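Local coordinates for BepC protein (Bartonella tribocorum, PDB 4WGJ) that probably transfers AMP from ATP onto threonine or tyrosine side chains of target proteins, through the Fic domain captured here with a bound ATP analogue, at residues A[143-146]-A[147-151]; A[155-158]-A[159-163]. All coordinates share one frame; numbering follows the deposited sequence.

Followed from the N terminus, the chain reaches contact 1 first, wholly within helix 135-152, where each bond closes a single helical turn. It then leaves that helix and runs through the short loop of residues 155-158, which contact 2 joins to the opening turn of helix 159-174. The two contacts stand in series, neither nested nor crossed, with centres about 12 Å apart. In the fold they touch: Asn163 of contact 2 probably donates from ND2 to Glu150 OE2 of contact 1, at 3.0 Å, and lies against Phe146. Both also grip the nucleotide analogue, contact 1 at its ribose and contact 2 at its phosphates.

Contact 1. Residues A[143-146]-A[147-151]; sequences ADVF and MALEH. With ANP (phosphoaminophosphonic acid-adenylate ester), chain B.
Phe146 and Glu150 lie side by side on helix 135-152, one turn apart and pointing the same way. The Glu150 CG methylene sits over one face of the Phe146 ring, 3.9 Å from the ring centroid, in a CH-pi contact offset toward the rim. A bend at chi2 (-67°) then turns the carboxylate, and OE2 comes within 3.6 Å of Phe146 CZ. Glutamate suits the site because its aliphatic part can lie on an aromatic ring while its polar end reaches the nucleotide. Both carboxylate oxygens have a donor: the ribose O3' of the AMPPNP gives its hydrogen to Glu150 OE1 at 2.7 Å, and OE2 has Asn163 as its donor. A buried acid is thus satisfied, and its rotation fixed, from two directions.

This helix leads into the loop of the Fic motif and lies among helices 111-126, 159-174, 185-198 and 202-211. Phe146, its CG anti to the backbone N (chi1 -174°), fills the interior beside Met167, Met188 and Phe208, where its large apolar ring can pack against side chains of three helices.

Regular i to i+4 bonds occupy the backbone. Glu150 N donates to Phe146 O at 2.8 Å, Leu149 N to Val145 O at 3.0 Å, Ala148 N to Asp144 O, and Met147 N to Ala143 O. On the more exposed side Asp144 OD1 forms a salt bridge with Lys205, while the Met147 methyl CE passes it at 3.4 Å. Met147 folds back along its own helix, CE also lying 3.4 Å from Ala143 O, and Val145 CG1 meets Leu149 CD1 at 4.2 Å.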
ATOM      1  N   ALA A 143       2.203  -3.035  13.447  1.00 12.76           N
ATOM      2  CA  ALA A 143       1.069  -3.834  12.989  1.00 13.25           C
ATOM      3  C   ALA A 143      -0.202  -2.986  12.890  1.00 11.45           C
ATOM      4  O   ALA A 143      -0.950  -3.101  11.920  1.00 11.75           O
ATOM      5  CB  ALA A 143       0.834  -5.013  13.921  1.00 12.49           C
ATOM      6  N   ASP A 144      -0.444  -2.152  13.899  1.00 12.28           N
ATOM      7  CA  ASP A 144      -1.624  -1.279  13.895  1.00 11.52           C
ATOM      8  C   ASP A 144      -1.549  -0.292  12.727  1.00 11.20           C
ATOM      9  O   ASP A 144      -2.545  -0.038  12.042  1.00 12.80           O
ATOM     10  CB  ASP A 144      -1.753  -0.504  15.219  1.00 14.92           C
ATOM     11  CG  ASP A 144      -2.145  -1.389  16.395  1.00 24.61           C
ATOM     12  OD1 ASP A 144      -2.810  -2.429  16.187  1.00 21.23           O
ATOM     13  OD2 ASP A 144      -1.802  -1.023  17.538  1.00 27.84           O
ATOM     14  N   VAL A 145      -0.370   0.273  12.505  1.00 10.12           N
ATOM     15  CA  VAL A 145      -0.209   1.237  11.416  1.00 11.84           C
ATOM     16  C   VAL A 145      -0.474   0.550  10.078  1.00 13.05           C
ATOM     17  O   VAL A 145      -1.164   1.075   9.196  1.00 12.62           O
ATOM     18  CB  VAL A 145       1.213   1.856  11.407  1.00  9.88           C
ATOM     19  CG1 VAL A 145       1.448   2.643  10.126  1.00  8.98           C
ATOM     20  CG2 VAL A 145       1.389   2.761  12.602  1.00 13.37           C
ATOM     21  N   PHE A 146       0.065  -0.649   9.935  1.00 10.31           N
ATOM     22  CA  PHE A 146      -0.066  -1.369   8.672  1.00  9.51           C
ATOM     23  C   PHE A 146      -1.516  -1.749   8.410  1.00  9.14           C
ATOM     24  O   PHE A 146      -1.992  -1.661   7.274  1.00 11.35           O
ATOM     25  CB  PHE A 146       0.807  -2.618   8.691  1.00 11.46           C
ATOM     26  CG  PHE A 146       0.852  -3.346   7.387  1.00 13.57           C
ATOM     27  CD1 PHE A 146       1.467  -2.771   6.278  1.00 10.08           C
ATOM     28  CD2 PHE A 146       0.313  -4.614   7.272  1.00 13.47           C
ATOM     29  CE1 PHE A 146       1.530  -3.450   5.067  1.00 12.89           C
ATOM     30  CE2 PHE A 146       0.357  -5.298   6.068  1.00 16.13           C
ATOM     31  CZ  PHE A 146       0.974  -4.730   4.964  1.00 14.36           C
ATOM     32  N   MET A 147      -2.205  -2.210   9.451  1.00  9.07           N
ATOM     33  CA  MET A 147      -3.620  -2.541   9.294  1.00 10.99           C
ATOM     34  C   MET A 147      -4.436  -1.315   8.894  1.00 15.36           C
ATOM     35  O   MET A 147      -5.408  -1.434   8.125  1.00 11.62           O
ATOM     36  CB  MET A 147      -4.178  -3.169  10.579  1.00 10.50           C
ATOM     37  CG  MET A 147      -3.631  -4.587  10.811  1.00 10.41           C
ATOM     38  SD  MET A 147      -4.368  -5.426  12.219  1.00 16.95           S
ATOM     39  CE  MET A 147      -3.611  -4.527  13.576  1.00 20.43           C
ATOM     40  N   ALA A 148      -4.053  -0.143   9.404  1.00 10.20           N
ATOM     41  CA  ALA A 148      -4.748   1.089   9.026  1.00 13.58           C
ATOM     42  C   ALA A 148      -4.500   1.406   7.550  1.00 12.62           C
ATOM     43  O   ALA A 148      -5.424   1.775   6.827  1.00 12.57           O
ATOM     44  CB  ALA A 148      -4.316   2.258   9.895  1.00 13.20           C
ATOM     45  N   LEU A 149      -3.251   1.279   7.108  1.00 10.48           N
ATOM     46  CA  LEU A 149      -2.931   1.478   5.698  1.00 10.78           C
ATOM     47  C   LEU A 149      -3.688   0.507   4.808  1.00 10.59           C
ATOM     48  O   LEU A 149      -4.193   0.880   3.742  1.00 12.23           O
ATOM     49  CB  LEU A 149      -1.425   1.316   5.459  1.00 10.53           C
ATOM     50  CG  LEU A 149      -0.547   2.448   6.006  1.00 13.26           C
ATOM     51  CD1 LEU A 149       0.922   2.026   5.987  1.00 13.40           C
ATOM     52  CD2 LEU A 149      -0.731   3.733   5.192  1.00 12.85           C
ATOM     53  N   GLU A 150      -3.743  -0.749   5.239  1.00  8.92           N
ATOM     54  CA  GLU A 150      -4.350  -1.813   4.440  1.00 10.12           C
ATOM     55  C   GLU A 150      -5.852  -1.567   4.306  1.00  9.50           C
ATOM     56  O   GLU A 150      -6.433  -1.784   3.236  1.00 11.31           O
ATOM     57  CB  GLU A 150      -4.068  -3.192   5.061  1.00  9.98           C
ATOM     58  CG  GLU A 150      -2.679  -3.750   4.719  1.00 13.04           C
ATOM     59  CD  GLU A 150      -2.520  -4.082   3.240  1.00 22.57           C
ATOM     60  OE1 GLU A 150      -3.374  -4.819   2.696  1.00 22.98           O
ATOM     61  OE2 GLU A 150      -1.549  -3.602   2.615  1.00 19.66           O
ATOM     62  N   HIS A 151      -6.484  -1.093   5.369  1.00  9.81           N
ATOM     63  CA  HIS A 151      -7.932  -0.857   5.270  1.00 10.80           C
ATOM     64  C   HIS A 151      -8.199   0.363   4.384  1.00 11.32           C
ATOM     65  O   HIS A 151      -9.159   0.377   3.618  1.00 10.59           O
ATOM     66  CB  HIS A 151      -8.579  -0.652   6.640  1.00 10.96           C
ATOM     67  CG  HIS A 151     -10.070  -0.467   6.573  1.00 11.93           C
ATOM     68  ND1 HIS A 151     -10.667   0.773   6.477  1.00 15.96           N
ATOM     69  CD2 HIS A 151     -11.082  -1.371   6.568  1.00 18.10           C
ATOM     70  CE1 HIS A 151     -11.982   0.627   6.426  1.00 17.76           C
ATOM     71  NE2 HIS A 151     -12.260  -0.663   6.479  1.00 17.12           N
TER
HETATM   72  PG  ANP B 301       0.628  -7.402  -3.614  1.00 28.78           P
HETATM   73  O1G ANP B 301       2.162  -7.295  -3.958  1.00 26.38           O
HETATM   74  O2G ANP B 301       0.235  -8.847  -3.754  1.00 27.88           O
HETATM   75  O3G ANP B 301       0.416  -6.924  -2.132  1.00 24.13           O
HETATM   76  PB  ANP B 301      -0.495  -4.894  -4.774  1.00 19.43           P
HETATM   77  O1B ANP B 301       0.794  -4.290  -4.321  1.00 15.64           O
HETATM   78  O2B ANP B 301      -0.878  -4.463  -6.220  1.00 22.33           O
HETATM   79  N3B ANP B 301      -0.375  -6.575  -4.735  1.00 18.77           N
HETATM   80  PA  ANP B 301      -3.204  -4.505  -4.135  1.00 17.96           P
HETATM   81  O1A ANP B 301      -3.540  -5.664  -5.006  1.00 20.06           O
HETATM   82  O2A ANP B 301      -3.806  -3.165  -4.539  1.00 12.82           O
HETATM   83  O3A ANP B 301      -1.646  -4.357  -3.847  1.00 18.35           O
HETATM   84  O5' ANP B 301      -3.668  -4.862  -2.659  1.00 19.30           O
HETATM   85  C5' ANP B 301      -3.230  -6.115  -2.080  1.00 23.95           C
HETATM   86  C4' ANP B 301      -3.402  -6.105  -0.582  1.00 26.81           C
HETATM   87  O4' ANP B 301      -4.772  -6.447  -0.245  1.00 27.73           O
HETATM   88  C3' ANP B 301      -2.510  -7.117   0.147  1.00 28.20           C
HETATM   89  O3' ANP B 301      -1.928  -6.578   1.330  1.00 27.18           O
HETATM   90  C2' ANP B 301      -3.480  -8.261   0.455  1.00 27.43           C
HETATM   91  O2' ANP B 301      -3.083  -9.043   1.575  1.00 28.82           O
HETATM   92  C1' ANP B 301      -4.760  -7.476   0.726  1.00 26.95           C
HETATM   93  N9  ANP B 301      -5.971  -8.285   0.608  1.00 25.77           N
HETATM   94  C8  ANP B 301      -6.218  -9.276  -0.308  1.00 30.62           C
HETATM   95  N7  ANP B 301      -7.385  -9.857  -0.164  1.00 31.53           N
HETATM   96  C5  ANP B 301      -7.947  -9.206   0.924  1.00 23.41           C
HETATM   97  C6  ANP B 301      -9.179  -9.356   1.592  1.00 23.86           C
HETATM   98  N6  ANP B 301     -10.110 -10.245   1.236  1.00 22.70           N
HETATM   99  N1  ANP B 301      -9.426  -8.548   2.647  1.00 23.07           N
HETATM  100  C2  ANP B 301      -8.496  -7.661   3.008  1.00 27.21           C
HETATM  101  N3  ANP B 301      -7.301  -7.430   2.458  1.00 20.63           N
HETATM  102  C4  ANP B 301      -7.086  -8.238   1.415  1.00 19.46           C

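Contact 2. Residues A[155-158]-A[159-163]; sequences FRKG and NGRAN. With ANP (phosphoaminophosphonic acid-adenylate ester), chain B.
Asn159 ties the first turn of helix 159-174 back to Phe155 with two amide hydrogen bonds. Asn159 CB lies 3.6 Å from AMPPNP O2A on the alpha-phosphate, and chi1 of -67° sets CG beside the backbone N, bringing the amide within bonding distance of the Phe155 backbone. Asn159 CG lies between Phe155 O (3.6 Å) and AMPPNP O2A (3.7 Å). At the tip, OD1 accepts a hydrogen bond from Phe155 N on a lone pair at 2.8 Å and lies at the Phe155 ring edge. Asn159 ND2 spends one hydrogen on Phe155 O, 2.8 Å away, above that carbonyl's plane. The other goes from Asn159 ND2 to AMPPNP O2A at 2.9 Å. Asparagine fits because it carries donor and acceptor together.

Residues 158-161 are the GNGR of the Fic motif, and loop 155-157 leads into it. At the N-cap, Gly158 O accepts a hydrogen bond from Ala162 N, and glycine tolerates the positive phi (88°); bare Gly160 lets O3G come close. Backbone N-H groups of residues 158-161 all bond phosphate oxygens. Arg161 donates through NE to O1B and NH2 to O2B, which Lys157 NZ also reaches. Both cations and the helix start probably offset the phosphate charge.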
ATOM      1  N   PHE A 155      -5.127   3.282  -3.238  1.00  9.29           N
ATOM      2  CA  PHE A 155      -4.865   3.279  -4.686  1.00  9.45           C
ATOM      3  C   PHE A 155      -5.669   2.218  -5.430  1.00 10.77           C
ATOM      4  O   PHE A 155      -6.136   1.244  -4.840  1.00 10.39           O
ATOM      5  CB  PHE A 155      -3.361   3.077  -4.953  1.00  8.56           C
ATOM      6  CG  PHE A 155      -2.493   4.041  -4.182  1.00  8.32           C
ATOM      7  CD1 PHE A 155      -2.298   5.334  -4.647  1.00 10.67           C
ATOM      8  CD2 PHE A 155      -1.923   3.667  -2.965  1.00  9.54           C
ATOM      9  CE1 PHE A 155      -1.534   6.240  -3.924  1.00 11.43           C
ATOM     10  CE2 PHE A 155      -1.160   4.575  -2.233  1.00 11.91           C
ATOM     11  CZ  PHE A 155      -0.971   5.859  -2.720  1.00 10.66           C
ATOM     12  N   ARG A 156      -5.810   2.395  -6.739  1.00  9.36           N
ATOM     13  CA  ARG A 156      -6.526   1.407  -7.548  1.00  9.71           C
ATOM     14  C   ARG A 156      -5.791   0.056  -7.527  1.00  9.69           C
ATOM     15  O   ARG A 156      -6.406  -1.007  -7.576  1.00 11.03           O
ATOM     16  CB  ARG A 156      -6.700   1.917  -8.981  1.00 12.19           C
ATOM     17  CG  ARG A 156      -7.333   0.908  -9.949  1.00 10.36           C
ATOM     18  CD  ARG A 156      -8.722   0.445  -9.471  1.00 11.08           C
ATOM     19  NE  ARG A 156      -9.301  -0.544 -10.389  1.00 11.84           N
ATOM     20  CZ  ARG A 156      -8.960  -1.833 -10.424  1.00 12.54           C
ATOM     21  NH1 ARG A 156      -8.030  -2.309  -9.591  1.00 11.15           N
ATOM     22  NH2 ARG A 156      -9.543  -2.647 -11.298  1.00 14.90           N
ATOM     23  N   LYS A 157      -4.468   0.113  -7.428  1.00  9.33           N
ATOM     24  CA  LYS A 157      -3.629  -1.082  -7.436  1.00  9.35           C
ATOM     25  C   LYS A 157      -2.279  -0.683  -6.849  1.00  8.97           C
ATOM     26  O   LYS A 157      -1.936   0.506  -6.842  1.00  9.83           O
ATOM     27  CB  LYS A 157      -3.464  -1.639  -8.866  1.00 13.66           C
ATOM     28  CG  LYS A 157      -2.953  -3.095  -8.949  1.00 14.96           C
ATOM     29  CD  LYS A 157      -3.959  -4.050  -8.302  1.00 20.77           C
ATOM     30  CE  LYS A 157      -3.641  -5.512  -8.586  1.00 30.58           C
ATOM     31  NZ  LYS A 157      -2.315  -5.912  -8.039  1.00 32.45           N
ATOM     32  N   GLY A 158      -1.529  -1.658  -6.341  1.00 10.33           N
ATOM     33  CA  GLY A 158      -0.215  -1.374  -5.786  1.00  9.85           C
ATOM     34  C   GLY A 158      -0.229  -1.000  -4.309  1.00  9.91           C
ATOM     35  O   GLY A 158       0.766  -0.505  -3.770  1.00  9.36           O
ATOM     36  N   ASN A 159      -1.351  -1.241  -3.643  1.00  8.67           N
ATOM     37  CA  ASN A 159      -1.478  -0.894  -2.230  1.00  9.64           C
ATOM     38  C   ASN A 159      -0.547  -1.683  -1.328  1.00  8.57           C
ATOM     39  O   ASN A 159       0.090  -1.109  -0.454  1.00 10.24           O
ATOM     40  CB  ASN A 159      -2.920  -1.101  -1.768  1.00 10.64           C
ATOM     41  CG  ASN A 159      -3.858  -0.125  -2.414  1.00  9.32           C
ATOM     42  OD1 ASN A 159      -3.925   1.027  -2.004  1.00 11.80           O
ATOM     43  ND2 ASN A 159      -4.566  -0.565  -3.431  1.00 10.04           N
ATOM     44  N   GLY A 160      -0.493  -2.994  -1.532  1.00 10.86           N
ATOM     45  CA  GLY A 160       0.358  -3.843  -0.717  1.00 11.10           C
ATOM     46  C   GLY A 160       1.803  -3.420  -0.813  1.00 10.93           C
ATOM     47  O   GLY A 160       2.485  -3.241   0.194  1.00 11.04           O
ATOM     48  N   ARG A 161       2.281  -3.254  -2.036  1.00  8.91           N
ATOM     49  CA  ARG A 161       3.684  -2.896  -2.208  1.00  9.75           C
ATOM     50  C   ARG A 161       3.984  -1.501  -1.655  1.00  9.76           C
ATOM     51  O   ARG A 161       5.008  -1.298  -0.997  1.00  9.33           O
ATOM     52  CB  ARG A 161       4.070  -3.023  -3.678  1.00 10.53           C
ATOM     53  CG  ARG A 161       4.275  -4.503  -4.063  1.00 15.78           C
ATOM     54  CD  ARG A 161       4.282  -4.768  -5.566  1.00 19.33           C
ATOM     55  NE  ARG A 161       2.940  -4.688  -6.134  1.00 23.54           N
ATOM     56  CZ  ARG A 161       2.667  -4.881  -7.419  1.00 25.02           C
ATOM     57  NH1 ARG A 161       3.654  -5.160  -8.266  1.00 26.76           N
ATOM     58  NH2 ARG A 161       1.414  -4.778  -7.858  1.00 23.37           N
ATOM     59  N   ALA A 162       3.093  -0.541  -1.869  1.00  9.11           N
ATOM     60  CA  ALA A 162       3.353   0.781  -1.312  1.00  9.54           C
ATOM     61  C   ALA A 162       3.304   0.765   0.218  1.00  9.08           C
ATOM     62  O   ALA A 162       4.138   1.384   0.887  1.00  9.87           O
ATOM     63  CB  ALA A 162       2.371   1.800  -1.865  1.00 10.62           C
ATOM     64  N   ASN A 163       2.318   0.068   0.775  1.00  9.06           N
ATOM     65  CA  ASN A 163       2.161  -0.004   2.221  1.00  8.38           C
ATOM     66  C   ASN A 163       3.349  -0.702   2.886  1.00 10.37           C
ATOM     67  O   ASN A 163       3.810  -0.300   3.962  1.00 11.52           O
ATOM     68  CB  ASN A 163       0.870  -0.749   2.574  1.00  9.48           C
ATOM     69  CG  ASN A 163      -0.376   0.056   2.282  1.00 14.22           C
ATOM     70  OD1 ASN A 163      -0.313   1.268   2.089  1.00 13.36           O
ATOM     71  ND2 ASN A 163      -1.532  -0.621   2.273  1.00 14.26           N
TER
HETATM   72  PG  ANP B 301       0.628  -7.402  -3.614  1.00 28.78           P
HETATM   73  O1G ANP B 301       2.162  -7.295  -3.958  1.00 26.38           O
HETATM   74  O2G ANP B 301       0.235  -8.847  -3.754  1.00 27.88           O
HETATM   75  O3G ANP B 301       0.416  -6.924  -2.132  1.00 24.13           O
HETATM   76  PB  ANP B 301      -0.495  -4.894  -4.774  1.00 19.43           P
HETATM   77  O1B ANP B 301       0.794  -4.290  -4.321  1.00 15.64           O
HETATM   78  O2B ANP B 301      -0.878  -4.463  -6.220  1.00 22.33           O
HETATM   79  N3B ANP B 301      -0.375  -6.575  -4.735  1.00 18.77           N
HETATM   80  PA  ANP B 301      -3.204  -4.505  -4.135  1.00 17.96           P
HETATM   81  O1A ANP B 301      -3.540  -5.664  -5.006  1.00 20.06           O
HETATM   82  O2A ANP B 301      -3.806  -3.165  -4.539  1.00 12.82           O
HETATM   83  O3A ANP B 301      -1.646  -4.357  -3.847  1.00 18.35           O
HETATM   84  O5' ANP B 301      -3.668  -4.862  -2.659  1.00 19.30           O
HETATM   85  C5' ANP B 301      -3.230  -6.115  -2.080  1.00 23.95           C
HETATM   86  C4' ANP B 301      -3.402  -6.105  -0.582  1.00 26.81           C
HETATM   87  O4' ANP B 301      -4.772  -6.447  -0.245  1.00 27.73           O
HETATM   88  C3' ANP B 301      -2.510  -7.117   0.147  1.00 28.20           C
HETATM   89  O3' ANP B 301      -1.928  -6.578   1.330  1.00 27.18           O
HETATM   90  C2' ANP B 301      -3.480  -8.261   0.455  1.00 27.43           C
HETATM   91  O2' ANP B 301      -3.083  -9.043   1.575  1.00 28.82           O
HETATM   92  C1' ANP B 301      -4.760  -7.476   0.726  1.00 26.95           C
HETATM   93  N9  ANP B 301      -5.971  -8.285   0.608  1.00 25.77           N
HETATM   94  C8  ANP B 301      -6.218  -9.276  -0.308  1.00 30.62           C
HETATM   95  N7  ANP B 301      -7.385  -9.857  -0.164  1.00 31.53           N
HETATM   96  C5  ANP B 301      -7.947  -9.206   0.924  1.00 23.41           C
HETATM   97  C6  ANP B 301      -9.179  -9.356   1.592  1.00 23.86           C
HETATM   98  N6  ANP B 301     -10.110 -10.245   1.236  1.00 22.70           N
HETATM   99  N1  ANP B 301      -9.426  -8.548   2.647  1.00 23.07           N
HETATM  100  C2  ANP B 301      -8.496  -7.661   3.008  1.00 27.21           C
HETATM  101  N3  ANP B 301      -7.301  -7.430   2.458  1.00 20.63           N
HETATM  102  C4  ANP B 301      -7.086  -8.238   1.415  1.00 19.46           C